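Local atomic coordinates of homoserine dehydrogenase (Thermoplasma acidophilum, PDB entry 3ING), a protein that binds NADPH and probably catalyses the NADP-dependent interconversion of aspartate semialdehyde and homoserine on the route to threonine and methionine. Residues A247-V252 and I268-K273. Residues are numbered along the deposited sequence; the frame is centred on the assembly and turned at random.
Sequences ANDRLV and IISLNK
Val252 and Ile269 meet at the apolar centre, their side chains crossing at about a right angle with Ile269 CD1 3.7 Å from Val252 CB. On the same face Leu271 CD1 presses on the aliphatic part of Arg250, 3.6 Å from CG. On the face of Asp249 and Ser270, Leu251 CD2 touches Ile268 CG1 at 3.9 Å, and helix 173-183 packs there through Ile179. Between the faces runs the antiparallel ladder of hairpin 249-258/261-270: Arg250 and Ile269 form a hydrogen-bonded pair, N to O both ways, flanked by the non-hydrogen-bonded pairs Asp249-Ser270 and Leu251-Ile268. The ladder is prolonged beyond the strands by Leu271 N, bonded to Asn248 O at 2.9 Å. Asn248, with CG between its backbone N and carbonyl carbon (chi1 64°), returns the bond through ND2 to Leu271 O, 2.8 Å away and close to its amide plane. Arg250 NH1 donates to both Ala247 O and Asp249 O, each in the guanidinium plane, which fixes the rotation of the group and ties down the loop entering the strand. On the face of Leu251 and Ile268, Ser270 OG is modelled only 2.4 Å from Asp249 OD1, a doubtfully short separation, while Asp249 OD2 accepts a hydrogen bond from Asn246 backbone N. The hairpin's open end is thus closed by Asn248; with Arg180 close to Arg250, the two carbonyls would probably ease the crowding of positive charge.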
loop_
_atom_site.group_PDB
_atom_site.type_symbol
_atom_site.label_atom_id
_atom_site.label_comp_id
_atom_site.label_asym_id
_atom_site.label_seq_id
_atom_site.Cartn_x
_atom_site.Cartn_y
_atom_site.Cartn_z
ATOM N N ALA A 247 13.182 16.286 22.299
ATOM C CA ALA A 247 12.285 16.599 21.183
ATOM C C ALA A 247 12.314 15.517 20.105
ATOM O O ALA A 247 11.339 15.325 19.387
ATOM C CB ALA A 247 12.658 17.954 20.573
ATOM N N ASN A 248 13.433 14.801 19.999
ATOM C CA ASN A 248 13.572 13.744 19.006
ATOM C C ASN A 248 13.362 12.302 19.525
ATOM O O ASN A 248 13.595 11.340 18.806
ATOM C CB ASN A 248 14.914 13.881 18.266
ATOM C CG ASN A 248 16.113 13.691 19.160
ATOM O OD1 ASN A 248 16.060 13.983 20.359
ATOM N ND2 ASN A 248 17.230 13.219 18.573
ATOM N N ASP A 249 12.817 12.164 20.732
ATOM C CA ASP A 249 12.514 10.850 21.286
ATOM C C ASP A 249 11.152 10.359 20.781
ATOM O O ASP A 249 10.150 11.104 20.808
ATOM C CB ASP A 249 12.448 10.868 22.827
ATOM C CG ASP A 249 13.801 11.082 23.489
ATOM O OD1 ASP A 249 14.849 10.818 22.873
ATOM O OD2 ASP A 249 13.793 11.523 24.648
ATOM N N ARG A 250 11.153 9.105 20.358
ATOM C CA ARG A 250 9.981 8.391 19.896
ATOM C C ARG A 250 10.041 6.949 20.399
ATOM O O ARG A 250 11.141 6.372 20.588
ATOM C CB ARG A 250 9.925 8.374 18.386
ATOM C CG ARG A 250 9.961 9.725 17.691
ATOM C CD ARG A 250 8.661 10.491 17.821
ATOM N NE ARG A 250 8.745 11.680 16.976
ATOM C CZ ARG A 250 9.322 12.811 17.340
ATOM N NH1 ARG A 250 9.871 12.952 18.540
ATOM N NH2 ARG A 250 9.318 13.830 16.520
ATOM N N LEU A 251 8.860 6.371 20.613
ATOM C CA LEU A 251 8.734 4.959 20.952
ATOM C C LEU A 251 8.622 4.215 19.616
ATOM O O LEU A 251 7.585 4.216 18.938
ATOM C CB LEU A 251 7.532 4.715 21.877
ATOM C CG LEU A 251 7.345 3.319 22.505
ATOM C CD1 LEU A 251 6.820 2.283 21.524
ATOM C CD2 LEU A 251 8.653 2.830 23.191
ATOM N N VAL A 252 9.718 3.587 19.235
ATOM C CA VAL A 252 9.823 2.915 17.950
ATOM C C VAL A 252 9.728 1.408 18.127
ATOM O O VAL A 252 10.365 0.828 19.005
ATOM C CB VAL A 252 11.188 3.255 17.269
ATOM C CG1 VAL A 252 11.365 2.501 15.953
ATOM C CG2 VAL A 252 11.319 4.810 17.040
ATOM N N ILE A 268 12.369 3.436 23.429
ATOM C CA ILE A 268 12.449 4.868 23.220
ATOM C C ILE A 268 13.796 5.186 22.573
ATOM O O ILE A 268 14.832 4.834 23.104
ATOM C CB ILE A 268 12.206 5.674 24.523
ATOM C CG1 ILE A 268 10.743 5.549 24.957
ATOM C CG2 ILE A 268 12.533 7.113 24.273
ATOM C CD1 ILE A 268 10.443 5.987 26.389
ATOM N N ILE A 269 13.772 5.841 21.415
ATOM C CA ILE A 269 14.962 6.163 20.670
ATOM C C ILE A 269 14.995 7.651 20.326
ATOM O O ILE A 269 13.973 8.228 19.956
ATOM C CB ILE A 269 14.999 5.443 19.301
ATOM C CG1 ILE A 269 14.682 3.959 19.411
ATOM C CG2 ILE A 269 16.370 5.586 18.678
ATOM C CD1 ILE A 269 14.822 3.232 18.073
ATOM N N SER A 270 16.178 8.250 20.384
ATOM C CA SER A 270 16.372 9.623 19.928
ATOM C C SER A 270 16.760 9.559 18.470
ATOM O O SER A 270 17.883 9.189 18.132
ATOM C CB SER A 270 17.467 10.326 20.720
ATOM O OG SER A 270 17.044 10.517 22.050
ATOM N N LEU A 271 15.836 9.954 17.611
ATOM C CA LEU A 271 16.023 9.810 16.178
ATOM C C LEU A 271 16.862 10.912 15.560
ATOM O O LEU A 271 16.852 12.056 16.013
ATOM C CB LEU A 271 14.661 9.784 15.486
ATOM C CG LEU A 271 13.729 8.641 15.899
ATOM C CD1 LEU A 271 12.376 8.794 15.233
ATOM C CD2 LEU A 271 14.355 7.271 15.560
ATOM N N ASN A 272 17.602 10.520 14.523
ATOM C CA ASN A 272 18.360 11.422 13.688
ATOM C C ASN A 272 17.410 12.243 12.858
ATOM O O ASN A 272 16.329 11.771 12.489
ATOM C CB ASN A 272 19.302 10.617 12.775
ATOM C CG ASN A 272 19.816 11.421 11.584
ATOM O OD1 ASN A 272 19.502 11.103 10.419
ATOM N ND2 ASN A 272 20.602 12.464 11.860
ATOM N N LYS A 273 17.843 13.468 12.554
ATOM C CA LYS A 273 17.070 14.430 11.799
ATOM C C LYS A 273 16.624 13.893 10.465
ATOM O O LYS A 273 15.529 14.184 10.037
ATOM C CB LYS A 273 17.896 15.719 11.572
#